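Local structure of beta-1,3-1,4-glucanase (Caldicellulosiruptor sp. F32, 4X0V) at residues Ile97-Ser102 and Met134-Asn139; Val186-Leu191 and Tyr242-Glu247; Asn231-Tyr236 and Ser261-Arg266; Ile269-Tyr274 and Ile320-Gly325. The protein hydrolyses mixed-linkage beta-1,3-1,4-glucans, acting as a lichenase of glycoside hydrolase family 5. All blocks are in the same frame, centred on the assembly; numbering follows the deposited sequence.

Contact 1: residues Ile97-Ser102 and Met134-Asn139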
loop_
_atom_site.group_PDB
_atom_site.type_symbol
_atom_site.label_atom_id
_atom_site.label_comp_id
_atom_site.label_asym_id
_atom_site.label_seq_id
_atom_site.Cartn_x
_atom_site.Cartn_y
_atom_site.Cartn_z
ATOM N N ILE A 97 -8.214 -5.809 -0.930
ATOM C CA ILE A 97 -7.030 -6.532 -0.501
ATOM C C ILE A 97 -5.857 -6.107 -1.361
ATOM O O ILE A 97 -5.921 -6.168 -2.589
ATOM C CB ILE A 97 -7.236 -8.072 -0.545
ATOM C CG1 ILE A 97 -5.905 -8.807 -0.377
ATOM C CG2 ILE A 97 -7.866 -8.487 -1.845
ATOM C CD1 ILE A 97 -6.048 -10.302 -0.292
ATOM N N ARG A 98 -4.780 -5.681 -0.709
ATOM C CA ARG A 98 -3.586 -5.238 -1.420
ATOM C C ARG A 98 -2.645 -6.430 -1.434
ATOM O O ARG A 98 -2.362 -7.019 -0.373
ATOM C CB ARG A 98 -2.920 -4.056 -0.715
ATOM C CG ARG A 98 -1.752 -3.438 -1.484
ATOM C CD ARG A 98 -1.216 -2.181 -0.792
ATOM N NE ARG A 98 -0.073 -1.574 -1.475
ATOM C CZ ARG A 98 1.104 -1.312 -0.902
ATOM N NH1 ARG A 98 1.319 -1.682 0.352
ATOM N NH2 ARG A 98 2.085 -0.727 -1.588
ATOM N N ILE A 99 -2.199 -6.808 -2.636
ATOM C CA ILE A 99 -1.277 -7.925 -2.797
ATOM C C ILE A 99 0.038 -7.378 -3.294
ATOM O O ILE A 99 0.246 -7.251 -4.500
ATOM C CB ILE A 99 -1.829 -8.963 -3.788
ATOM C CG1 ILE A 99 -3.217 -9.423 -3.339
ATOM C CG2 ILE A 99 -0.899 -10.157 -3.900
ATOM C CD1 ILE A 99 -3.906 -10.334 -4.308
ATOM N N PRO A 100 0.957 -7.098 -2.366
ATOM C CA PRO A 100 2.246 -6.481 -2.697
ATOM C C PRO A 100 3.143 -7.501 -3.342
ATOM O O PRO A 100 3.154 -8.646 -2.894
ATOM C CB PRO A 100 2.813 -6.059 -1.341
ATOM C CG PRO A 100 1.892 -6.608 -0.299
ATOM C CD PRO A 100 0.844 -7.451 -0.945
ATOM N N VAL A 101 3.834 -7.118 -4.412
ATOM C CA VAL A 101 4.693 -8.075 -5.100
ATOM C C VAL A 101 6.114 -7.591 -5.332
ATOM O O VAL A 101 6.344 -6.512 -5.889
ATOM C CB VAL A 101 4.114 -8.462 -6.491
ATOM C CG1 VAL A 101 4.878 -9.638 -7.081
ATOM C CG2 VAL A 101 2.623 -8.761 -6.398
ATOM N N SER A 102 7.072 -8.419 -4.953
ATOM C CA SER A 102 8.444 -8.143 -5.310
ATOM C C SER A 102 8.810 -9.082 -6.451
ATOM O O SER A 102 8.749 -10.309 -6.328
ATOM C CB SER A 102 9.377 -8.304 -4.098
ATOM O OG SER A 102 9.044 -7.362 -3.082
ATOM N N MET A 134 -14.068 -8.361 -4.667
ATOM C CA MET A 134 -13.255 -7.396 -3.915
ATOM C C MET A 134 -12.460 -6.469 -4.816
ATOM O O MET A 134 -12.289 -6.741 -5.999
ATOM C CB MET A 134 -12.281 -8.134 -2.996
ATOM C CG MET A 134 -12.926 -8.803 -1.795
ATOM S SD MET A 134 -11.674 -9.629 -0.799
ATOM C CE MET A 134 -11.030 -8.238 0.139
ATOM N N TYR A 135 -11.979 -5.370 -4.246
ATOM C CA TYR A 135 -10.995 -4.541 -4.918
ATOM C C TYR A 135 -9.603 -5.106 -4.688
ATOM O O TYR A 135 -9.254 -5.487 -3.572
ATOM C CB TYR A 135 -11.080 -3.110 -4.413
ATOM C CG TYR A 135 -12.310 -2.392 -4.910
ATOM C CD1 TYR A 135 -12.338 -1.831 -6.190
ATOM C CD2 TYR A 135 -13.455 -2.286 -4.117
ATOM C CE1 TYR A 135 -13.468 -1.180 -6.662
ATOM C CE2 TYR A 135 -14.593 -1.630 -4.584
ATOM C CZ TYR A 135 -14.590 -1.084 -5.855
ATOM O OH TYR A 135 -15.710 -0.440 -6.316
ATOM N N VAL A 136 -8.797 -5.142 -5.744
ATOM C CA VAL A 136 -7.469 -5.734 -5.656
ATOM C C VAL A 136 -6.390 -4.748 -6.137
ATOM O O VAL A 136 -6.559 -4.061 -7.154
ATOM C CB VAL A 136 -7.413 -7.049 -6.467
ATOM C CG1 VAL A 136 -6.061 -7.726 -6.342
ATOM C CG2 VAL A 136 -8.501 -7.994 -5.999
ATOM N N ILE A 137 -5.280 -4.698 -5.400
ATOM C CA ILE A 137 -4.128 -3.853 -5.730
ATOM C C ILE A 137 -2.872 -4.699 -5.908
ATOM O O ILE A 137 -2.519 -5.488 -5.032
ATOM C CB ILE A 137 -3.846 -2.844 -4.619
ATOM C CG1 ILE A 137 -5.026 -1.900 -4.426
ATOM C CG2 ILE A 137 -2.644 -2.036 -4.962
ATOM C CD1 ILE A 137 -4.905 -0.989 -3.199
ATOM N N ILE A 138 -2.201 -4.561 -7.044
ATOM C CA ILE A 138 -0.908 -5.210 -7.206
ATOM C C ILE A 138 0.142 -4.156 -7.563
ATOM O O ILE A 138 -0.197 -3.132 -8.140
ATOM C CB ILE A 138 -0.947 -6.314 -8.286
ATOM C CG1 ILE A 138 -1.319 -5.754 -9.636
ATOM C CG2 ILE A 138 -1.890 -7.429 -7.894
ATOM C CD1 ILE A 138 -1.294 -6.823 -10.654
ATOM N N ASN A 139 1.408 -4.415 -7.255
ATOM C CA ASN A 139 2.440 -3.400 -7.432
ATOM C C ASN A 139 3.834 -3.944 -7.752
ATOM O O ASN A 139 4.014 -5.134 -7.994
ATOM C CB ASN A 139 2.526 -2.524 -6.165
ATOM C CG ASN A 139 3.075 -3.282 -4.941
ATOM O OD1 ASN A 139 3.453 -4.468 -5.012
ATOM N ND2 ASN A 139 3.099 -2.598 -3.806
#

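Contact 2: residues Val186-Leu191 and Tyr242-Glu247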
loop_
_atom_site.group_PDB
_atom_site.type_symbol
_atom_site.label_atom_id
_atom_site.label_comp_id
_atom_site.label_asym_id
_atom_site.label_seq_id
_atom_site.Cartn_x
_atom_site.Cartn_y
_atom_site.Cartn_z
ATOM N N VAL A 186 4.425 1.478 -7.850
ATOM C CA VAL A 186 5.541 0.983 -7.081
ATOM C C VAL A 186 5.280 1.331 -5.629
ATOM O O VAL A 186 4.530 2.255 -5.326
ATOM C CB VAL A 186 6.878 1.589 -7.592
ATOM C CG1 VAL A 186 6.829 3.118 -7.584
ATOM C CG2 VAL A 186 8.085 1.054 -6.827
ATOM N N ASN A 187 5.867 0.545 -4.739
ATOM C CA ASN A 187 5.746 0.738 -3.306
ATOM C C ASN A 187 6.941 1.453 -2.722
ATOM O O ASN A 187 8.046 0.895 -2.698
ATOM C CB ASN A 187 5.617 -0.632 -2.626
ATOM C CG ASN A 187 5.992 -0.601 -1.163
ATOM O OD1 ASN A 187 5.191 -0.227 -0.313
ATOM N ND2 ASN A 187 7.213 -1.026 -0.859
ATOM N N GLU A 188 6.728 2.661 -2.224
ATOM C CA GLU A 188 7.802 3.386 -1.521
ATOM C C GLU A 188 9.124 3.553 -2.308
ATOM O O GLU A 188 10.177 3.122 -1.842
ATOM C CB GLU A 188 8.106 2.703 -0.165
ATOM C CG GLU A 188 6.908 2.584 0.784
ATOM C CD GLU A 188 7.247 1.991 2.171
ATOM O OE1 GLU A 188 8.427 1.666 2.470
ATOM O OE2 GLU A 188 6.302 1.829 2.970
ATOM N N PRO A 189 9.078 4.197 -3.490
ATOM C CA PRO A 189 10.313 4.385 -4.257
ATOM C C PRO A 189 11.220 5.419 -3.603
ATOM O O PRO A 189 10.742 6.484 -3.207
ATOM C CB PRO A 189 9.808 4.887 -5.614
ATOM C CG PRO A 189 8.532 5.538 -5.325
ATOM C CD PRO A 189 7.913 4.763 -4.192
ATOM N N ARG A 190 12.505 5.103 -3.481
ATOM C CA ARG A 190 13.422 5.969 -2.749
ATOM C C ARG A 190 14.876 5.677 -3.089
ATOM O O ARG A 190 15.176 4.707 -3.765
ATOM C CB ARG A 190 13.223 5.798 -1.242
ATOM C CG ARG A 190 13.625 4.416 -0.780
ATOM C CD ARG A 190 13.022 4.064 0.564
ATOM N NE ARG A 190 13.498 2.769 1.044
ATOM C CZ ARG A 190 12.992 1.611 0.638
ATOM N NH1 ARG A 190 11.998 1.611 -0.238
ATOM N NH2 ARG A 190 13.466 0.464 1.101
ATOM N N LEU A 191 15.776 6.526 -2.603
ATOM C CA LEU A 191 17.204 6.313 -2.788
ATOM C C LEU A 191 17.755 5.388 -1.707
ATOM O O LEU A 191 18.292 5.864 -0.694
ATOM C CB LEU A 191 17.960 7.644 -2.747
ATOM C CG LEU A 191 17.596 8.670 -3.826
ATOM C CD1 LEU A 191 18.289 9.993 -3.559
ATOM C CD2 LEU A 191 17.906 8.156 -5.225
ATOM N N TYR A 242 7.686 10.274 -3.147
ATOM C CA TYR A 242 8.927 9.726 -2.614
ATOM C C TYR A 242 8.610 8.967 -1.355
ATOM O O TYR A 242 7.925 9.483 -0.483
ATOM C CB TYR A 242 9.952 10.821 -2.307
ATOM C CG TYR A 242 11.329 10.281 -1.959
ATOM C CD1 TYR A 242 12.263 10.021 -2.958
ATOM C CD2 TYR A 242 11.693 10.024 -0.633
ATOM C CE1 TYR A 242 13.520 9.517 -2.660
ATOM C CE2 TYR A 242 12.959 9.519 -0.321
ATOM C CZ TYR A 242 13.862 9.266 -1.349
ATOM O OH TYR A 242 15.115 8.771 -1.084
ATOM N N ALA A 243 9.069 7.725 -1.291
ATOM C CA ALA A 243 8.945 6.910 -0.086
ATOM C C ALA A 243 7.512 6.697 0.392
ATOM O O ALA A 243 7.297 6.358 1.567
ATOM C CB ALA A 243 9.770 7.527 1.032
ATOM N N ALA A 244 6.543 6.917 -0.504
ATOM C CA ALA A 244 5.102 6.816 -0.186
ATOM C C ALA A 244 4.688 7.686 1.012
ATOM O O ALA A 244 3.633 7.489 1.605
ATOM C CB ALA A 244 4.699 5.362 0.044
ATOM N N ALA A 245 5.536 8.652 1.349
ATOM C CA ALA A 245 5.294 9.563 2.451
ATOM C C ALA A 245 4.287 10.601 1.987
ATOM O O ALA A 245 4.257 10.968 0.811
ATOM C CB ALA A 245 6.586 10.231 2.880
ATOM N N PRO A 246 3.430 11.046 2.904
ATOM C CA PRO A 246 2.460 12.091 2.585
ATOM C C PRO A 246 3.172 13.350 2.112
ATOM O O PRO A 246 2.682 14.046 1.216
ATOM C CB PRO A 246 1.764 12.343 3.919
ATOM C CG PRO A 246 2.003 11.116 4.724
ATOM C CD PRO A 246 3.335 10.599 4.303
ATOM N N GLU A 247 4.315 13.642 2.721
ATOM C CA GLU A 247 5.019 14.887 2.444
ATOM C C GLU A 247 5.398 15.061 0.987
ATOM O O GLU A 247 5.263 16.147 0.416
ATOM C CB GLU A 247 6.278 14.995 3.303
ATOM C CG GLU A 247 6.010 15.377 4.733
ATOM C CD GLU A 247 5.559 14.213 5.603
ATOM O OE1 GLU A 247 5.634 13.038 5.157
ATOM O OE2 GLU A 247 5.154 14.486 6.757
#

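Contact 3: residues Asn231-Tyr236 and Ser261-Arg266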
loop_
_atom_site.group_PDB
_atom_site.type_symbol
_atom_site.label_atom_id
_atom_site.label_comp_id
_atom_site.label_asym_id
_atom_site.label_seq_id
_atom_site.Cartn_x
_atom_site.Cartn_y
_atom_site.Cartn_z
ATOM N N ASN A 231 -9.117 -3.284 -20.680
ATOM C CA ASN A 231 -9.600 -2.402 -19.629
ATOM C C ASN A 231 -8.479 -1.691 -18.921
ATOM O O ASN A 231 -8.713 -1.003 -17.935
ATOM C CB ASN A 231 -10.412 -3.177 -18.599
ATOM C CG ASN A 231 -11.483 -4.034 -19.228
ATOM O OD1 ASN A 231 -11.293 -5.236 -19.452
ATOM N ND2 ASN A 231 -12.626 -3.423 -19.518
ATOM N N ASN A 232 -7.264 -1.819 -19.439
ATOM C CA ASN A 232 -6.134 -1.110 -18.849
ATOM C C ASN A 232 -6.158 0.371 -19.245
ATOM O O ASN A 232 -5.415 1.181 -18.700
ATOM C CB ASN A 232 -4.801 -1.758 -19.274
ATOM C CG ASN A 232 -4.628 -3.192 -18.751
ATOM O OD1 ASN A 232 -5.205 -3.576 -17.741
ATOM N ND2 ASN A 232 -3.827 -3.985 -19.455
ATOM N N VAL A 233 -7.064 0.721 -20.159
ATOM C CA VAL A 233 -7.183 2.079 -20.711
ATOM C C VAL A 233 -8.045 2.942 -19.800
ATOM O O VAL A 233 -8.032 4.181 -19.858
ATOM C CB VAL A 233 -7.823 2.034 -22.132
ATOM C CG1 VAL A 233 -7.814 3.407 -22.806
ATOM C CG2 VAL A 233 -7.116 1.007 -22.990
ATOM N N SER A 234 -8.779 2.246 -18.941
ATOM C CA SER A 234 -9.789 2.845 -18.098
ATOM C C SER A 234 -9.639 2.421 -16.652
ATOM O O SER A 234 -10.468 2.743 -15.808
ATOM C CB SER A 234 -11.161 2.439 -18.636
ATOM O OG SER A 234 -11.494 1.117 -18.243
ATOM N N ARG A 235 -8.556 1.713 -16.372
ATOM C CA ARG A 235 -8.310 1.208 -15.034
ATOM C C ARG A 235 -7.856 2.316 -14.100
ATOM O O ARG A 235 -7.195 3.266 -14.532
ATOM C CB ARG A 235 -7.261 0.105 -15.097
ATOM C CG ARG A 235 -7.005 -0.534 -13.769
ATOM C CD ARG A 235 -6.123 -1.719 -13.935
ATOM N NE ARG A 235 -6.993 -2.884 -13.995
ATOM C CZ ARG A 235 -7.287 -3.517 -15.121
ATOM N NH1 ARG A 235 -6.742 -3.104 -16.252
ATOM N NH2 ARG A 235 -8.102 -4.564 -15.113
ATOM N N TYR A 236 -8.227 2.210 -12.825
ATOM C CA TYR A 236 -7.662 3.102 -11.821
ATOM C C TYR A 236 -6.240 2.700 -11.485
ATOM O O TYR A 236 -5.950 1.531 -11.242
ATOM C CB TYR A 236 -8.531 3.149 -10.569
ATOM C CG TYR A 236 -9.747 4.006 -10.780
ATOM C CD1 TYR A 236 -10.926 3.464 -11.274
ATOM C CD2 TYR A 236 -9.708 5.365 -10.517
ATOM C CE1 TYR A 236 -12.039 4.249 -11.481
ATOM C CE2 TYR A 236 -10.817 6.159 -10.721
ATOM C CZ TYR A 236 -11.981 5.595 -11.204
ATOM O OH TYR A 236 -13.083 6.390 -11.403
ATOM N N SER A 261 -5.911 9.689 -22.720
ATOM C CA SER A 261 -7.080 8.838 -22.892
ATOM C C SER A 261 -8.379 9.562 -22.582
ATOM O O SER A 261 -8.393 10.709 -22.130
ATOM C CB SER A 261 -6.982 7.583 -22.013
ATOM O OG SER A 261 -7.686 7.730 -20.790
ATOM N N LYS A 262 -9.470 8.836 -22.791
ATOM C CA LYS A 262 -10.822 9.343 -22.609
ATOM C C LYS A 262 -11.356 9.062 -21.187
ATOM O O LYS A 262 -12.406 9.576 -20.767
ATOM C CB LYS A 262 -11.690 8.648 -23.672
ATOM C CG LYS A 262 -13.179 8.712 -23.483
ATOM C CD LYS A 262 -13.881 7.410 -23.872
ATOM C CE LYS A 262 -14.863 7.022 -22.771
ATOM N NZ LYS A 262 -16.224 6.652 -23.259
ATOM N N TYR A 263 -10.585 8.305 -20.415
ATOM C CA TYR A 263 -10.980 8.035 -19.048
ATOM C C TYR A 263 -10.256 8.969 -18.079
ATOM O O TYR A 263 -9.056 8.820 -17.811
ATOM C CB TYR A 263 -10.699 6.564 -18.755
ATOM C CG TYR A 263 -11.492 5.659 -19.688
ATOM C CD1 TYR A 263 -12.805 5.271 -19.391
ATOM C CD2 TYR A 263 -10.941 5.231 -20.893
ATOM C CE1 TYR A 263 -13.532 4.459 -20.268
ATOM C CE2 TYR A 263 -11.656 4.424 -21.763
ATOM C CZ TYR A 263 -12.949 4.042 -21.452
ATOM O OH TYR A 263 -13.637 3.243 -22.342
ATOM N N LYS A 264 -11.024 9.926 -17.560
ATOM C CA LYS A 264 -10.496 11.037 -16.776
ATOM C C LYS A 264 -10.512 10.771 -15.249
ATOM O O LYS A 264 -11.339 10.003 -14.753
ATOM C CB LYS A 264 -11.262 12.325 -17.137
ATOM C CG LYS A 264 -10.932 12.947 -18.533
ATOM C CD LYS A 264 -9.463 13.434 -18.666
ATOM C CE LYS A 264 -8.811 13.121 -20.038
ATOM N NZ LYS A 264 -9.426 13.857 -21.190
ATOM N N ASN A 265 -9.587 11.405 -14.526
ATOM C CA ASN A 265 -9.514 11.340 -13.058
ATOM C C ASN A 265 -9.438 9.911 -12.570
ATOM O O ASN A 265 -10.244 9.462 -11.754
ATOM C CB ASN A 265 -10.671 12.074 -12.383
ATOM C CG ASN A 265 -10.363 12.430 -10.924
ATOM O OD1 ASN A 265 -9.198 12.562 -10.530
ATOM N ND2 ASN A 265 -11.412 12.608 -10.128
ATOM N N ARG A 266 -8.425 9.213 -13.066
ATOM C CA ARG A 266 -8.255 7.806 -12.781
ATOM C C ARG A 266 -6.908 7.503 -12.169
ATOM O O ARG A 266 -6.512 6.350 -12.055
ATOM C CB ARG A 266 -8.497 7.006 -14.060
ATOM C CG ARG A 266 -9.958 6.993 -14.461
ATOM C CD ARG A 266 -10.440 5.563 -14.583
ATOM N NE ARG A 266 -11.860 5.324 -14.895
ATOM C CZ ARG A 266 -12.682 6.091 -15.620
ATOM N NH1 ARG A 266 -12.310 7.259 -16.139
ATOM N NH2 ARG A 266 -13.927 5.675 -15.814
#

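Contact 4: residues Ile269-Tyr274 and Ile320-Gly325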
loop_
_atom_site.group_PDB
_atom_site.type_symbol
_atom_site.label_atom_id
_atom_site.label_comp_id
_atom_site.label_asym_id
_atom_site.label_seq_id
_atom_site.Cartn_x
_atom_site.Cartn_y
_atom_site.Cartn_z
ATOM N N ILE A 269 -3.679 8.967 -5.603
ATOM C CA ILE A 269 -2.495 9.200 -4.780
ATOM C C ILE A 269 -2.298 8.088 -3.749
ATOM O O ILE A 269 -3.176 7.841 -2.927
ATOM C CB ILE A 269 -2.622 10.520 -4.008
ATOM C CG1 ILE A 269 -2.988 11.672 -4.956
ATOM C CG2 ILE A 269 -1.368 10.783 -3.187
ATOM C CD1 ILE A 269 -2.026 11.906 -6.096
ATOM N N SER A 270 -1.122 7.464 -3.757
ATOM C CA SER A 270 -0.812 6.358 -2.845
ATOM C C SER A 270 0.044 6.892 -1.732
ATOM O O SER A 270 1.086 7.499 -1.971
ATOM C CB SER A 270 -0.061 5.225 -3.569
ATOM O OG SER A 270 0.404 4.223 -2.663
ATOM N N VAL A 271 -0.410 6.716 -0.505
ATOM C CA VAL A 271 0.406 7.132 0.621
ATOM C C VAL A 271 0.429 6.077 1.708
ATOM O O VAL A 271 -0.492 5.297 1.833
ATOM C CB VAL A 271 -0.062 8.494 1.191
ATOM C CG1 VAL A 271 -0.051 9.583 0.114
ATOM C CG2 VAL A 271 -1.426 8.362 1.826
ATOM N N HIS A 272 1.514 6.049 2.471
ATOM C CA HIS A 272 1.640 5.201 3.643
ATOM C C HIS A 272 1.932 6.070 4.845
ATOM O O HIS A 272 2.659 7.054 4.728
ATOM C CB HIS A 272 2.794 4.221 3.461
ATOM C CG HIS A 272 2.648 3.328 2.276
ATOM N ND1 HIS A 272 3.620 2.416 1.909
ATOM C CD2 HIS A 272 1.647 3.177 1.379
ATOM C CE1 HIS A 272 3.225 1.762 0.839
ATOM N NE2 HIS A 272 2.024 2.204 0.493
ATOM N N ALA A 273 1.374 5.710 5.998
ATOM C CA ALA A 273 1.577 6.484 7.213
ATOM C C ALA A 273 1.348 5.660 8.452
ATOM O O ALA A 273 0.225 5.567 8.926
ATOM C CB ALA A 273 0.657 7.693 7.245
ATOM N N TYR A 274 2.398 5.050 8.976
ATOM C CA TYR A 274 2.302 4.420 10.285
ATOM C C TYR A 274 2.512 5.460 11.383
ATOM O O TYR A 274 3.502 5.418 12.107
ATOM C CB TYR A 274 3.333 3.304 10.410
ATOM C CG TYR A 274 3.105 2.169 9.455
ATOM C CD1 TYR A 274 3.290 2.338 8.088
ATOM C CD2 TYR A 274 2.724 0.913 9.920
ATOM C CE1 TYR A 274 3.081 1.293 7.189
ATOM C CE2 TYR A 274 2.513 -0.143 9.025
ATOM C CZ TYR A 274 2.704 0.059 7.661
ATOM O OH TYR A 274 2.528 -0.959 6.773
ATOM N N ILE A 320 -9.431 14.915 -6.503
ATOM C CA ILE A 320 -8.411 13.890 -6.744
ATOM C C ILE A 320 -8.362 12.861 -5.604
ATOM O O ILE A 320 -8.163 13.214 -4.436
ATOM C CB ILE A 320 -7.019 14.537 -7.003
ATOM C CG1 ILE A 320 -6.982 15.114 -8.421
ATOM C CG2 ILE A 320 -5.896 13.517 -6.930
ATOM C CD1 ILE A 320 -6.323 16.455 -8.552
ATOM N N PRO A 321 -8.544 11.577 -5.951
ATOM C CA PRO A 321 -8.684 10.472 -4.992
ATOM C C PRO A 321 -7.386 10.120 -4.271
ATOM O O PRO A 321 -6.326 10.104 -4.883
ATOM C CB PRO A 321 -9.119 9.291 -5.865
ATOM C CG PRO A 321 -8.779 9.654 -7.248
ATOM C CD PRO A 321 -8.521 11.120 -7.348
ATOM N N VAL A 322 -7.478 9.806 -2.989
ATOM C CA VAL A 322 -6.317 9.397 -2.216
ATOM C C VAL A 322 -6.639 8.075 -1.557
ATOM O O VAL A 322 -7.781 7.848 -1.172
ATOM C CB VAL A 322 -5.965 10.443 -1.138
ATOM C CG1 VAL A 322 -4.838 9.963 -0.224
ATOM C CG2 VAL A 322 -5.625 11.754 -1.799
ATOM N N VAL A 323 -5.653 7.187 -1.486
ATOM C CA VAL A 323 -5.778 5.907 -0.785
ATOM C C VAL A 323 -4.579 5.680 0.134
ATOM O O VAL A 323 -3.428 5.850 -0.277
ATOM C CB VAL A 323 -5.878 4.713 -1.782
ATOM C CG1 VAL A 323 -5.495 3.409 -1.109
ATOM C CG2 VAL A 323 -7.271 4.631 -2.423
ATOM N N ILE A 324 -4.830 5.347 1.393
ATOM C CA ILE A 324 -3.728 4.962 2.263
ATOM C C ILE A 324 -3.551 3.448 2.176
ATOM O O ILE A 324 -4.326 2.682 2.742
ATOM C CB ILE A 324 -3.914 5.412 3.733
ATOM C CG1 ILE A 324 -4.083 6.929 3.828
ATOM C CG2 ILE A 324 -2.712 4.998 4.566
ATOM C CD1 ILE A 324 -4.241 7.439 5.262
ATOM N N GLY A 325 -2.536 3.032 1.432
ATOM C CA GLY A 325 -2.284 1.623 1.169
ATOM C C GLY A 325 -1.663 0.812 2.295
ATOM O O GLY A 325 -1.759 -0.426 2.302
#

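Contact 1: residues Ile97-Ser102 and Met134-Asn139
Ile97 and Met134 fit together where two neighbouring parallel strands begin: the methyl CE of Met134 lies 3.7 Å from CG2 of Ile97. The methionine chain bends at its last torsion (chi3 81°), which folds the methyl back against the branch point of the isoleucine. Further along the same face Val136 is the bump between two isoleucines. Its CG2 faces CG2 of Ile97 at 4.2 Å, and its CG1 meets CD1 of Ile99 at 3.9 Å. Ala129 and Val125 of helix 116-130 cover this layer. On the other face Arg98 runs out extended, its CG 3.8 Å from CB of Ile137, while CG2 of Ile137 lies at the guanidinium edge. The amide plane of Asn139 stands 85° from the guanidinium. ND2 of Asn139 and NH2 of Arg98 are both donors, and both turn to Glu184 OE2; Glu326 takes Arg98 NH1. The oxygen of the same amide, OD1 of Asn139, accepts a straight bond from Val101 N at 2.7 Å (N-H...O 168°), extending the link between the chains beyond the backbone ladder. That ladder has three bonds, among them Ile99 N to Ile137 O at 2.8 Å. With helix 116-130 between them, strands 96-99 and 135-139 form a beta-alpha-beta crossover, the repeating step of a TIM barrel.

Contact 2: residues Val186-Leu191 and Tyr242-Glu247
Two irregular loops approach to 4.0 Å between CA of Glu188 and CA of Ala243, and are joined by a backbone bond from Ala243 N to Pro189 O at 2.8 Å. That same Pro189 oxygen sits over one face of the Tyr242 ring, offset toward the rim. The ring, directed by a CG anti to the backbone N (chi1 -171°), reaches along Arg190 to Leu191. Its hydroxyl OH receives Leu191 N at 2.8 Å in a nearly straight bond and also pairs with Phe196 O. These loops follow the fourth and fifth strands of the barrel, and Asn187-Glu188-Pro189 matches the Asn-Glu-Pro signature that in family 5 relatives carries the acid/base glutamate. A phenylalanine at Tyr242 would remove the hydroxyl and would probably leave the amide of Leu191 and the carbonyl of Phe196 without this mate. Arg190 lays its CB 3.5 Å from Tyr242 OH; its chain runs extended, and the first torsion (66°) sends it beside Glu188, where NH1 binds Glu188 O at 2.9 Å in the guanidinium plane, while Glu197 takes NE. Glu188 rests its CG on Ala244 CB at 3.6 Å, and its carboxylate goes on to His272 ND1.

Contact 3: residues Asn231-Tyr236 and Ser261-Arg266
Arg266 lays its side chain across the ring of Tyr236, and its atoms can be followed in turn along the ring. CB lies 4.0 Å from Arg235 O. CG comes next, 3.9 Å from CE2 of Tyr236. The chain bends at its second torsion (-124°), which brings CD over the middle of the ring, 3.7 Å from its centroid and 11° off the normal, a CH-pi contact. NE lies near Ser234 O, but the angle is too poor for a hydrogen bond. The guanidinium, its plane 38° from the Tyr236 ring, lies between Tyr236 OH over one face and CD1 of Tyr263 over the other, with Lys264 N at its edge. A second CH-pi contact faces the other way across the loops: Ser234 CB stands over the centre of the Tyr263 ring, 3.3 Å from the centroid, while CG1 of Val233 meets CD2 of Tyr263 at 4.1 Å. Tyr263 N is held in turn by Ser261 OG in an ST turn. A serine in place of Tyr236 would take away the flat surface under Arg266 and is likely to leave its aliphatic chain free to turn, besides ending the ring stack with Phe43 of helix 39-47. Partly buried, this is the meeting of two irregular loops that lead into strands 237-240 and 267-272, at the end of the TIM barrel where its parallel strands begin.

Contact 4: residues Ile269-Tyr274 and Ile320-Gly325
The sixth and seventh strands of the TIM barrel run side by side here, with axes 4.8 Å apart at closest and 35° between their directions. Four backbone bonds make the parallel ladder. Ile269 N gives to Pro321 O, and Val323 N returns to Ile269 O at 2.9 Å in an almost straight line (176°). Val271 N then gives to Val323 O at 3.1 Å; the last rung, Gly325 N to Val271 O, is more bent (136°). Ile269, Val271, Val322 and Ile324 share one face of the sheet. There CG2 of Val271, set between its backbone N and carbonyl carbon, touches CG1 of Ile324 at 3.6 Å and lies 4.3 Å from CG1 of Val322, while CG2 of Val322 meets CB of Ile269 at 3.9 Å. Val322 therefore spans the hollow between two side chains of the opposing strand. At the start of the pairing, Ile320 adds its CG2, 4.0 Å from CG1 of Ile269. At the far end the His272 ring lies near the backbone of Gly325. Outside, helix 298-316 covers this layer with Phe315 and Leu311, and Ile324 also rests on Cys357 of strand 356-361. On the inner side Val323 touches Val44 of helix 39-47.

All four contacts belong to one eight-stranded parallel barrel. Contact 1 pairs the second and third strands and contact 4 the sixth and seventh, their centres about 14 Å apart. Contact 2 ties the loops following strands four and five, and contact 3 joins the loops preceding strands five and six. Along the chain contact 1 closes first, the segments of contacts 2 and 3 alternate, and contact 4 follows. Contacts 1, 2 and 4 converge at the strands' C-terminal ends, where TIM-barrel enzymes place their active site: Arg98 packs on Asn187 and His272, and a probable hydrogen bond joins Ala244 O to His272 N. Contact 3, at the other end, touches contact 4 through Asn265 and Pro321.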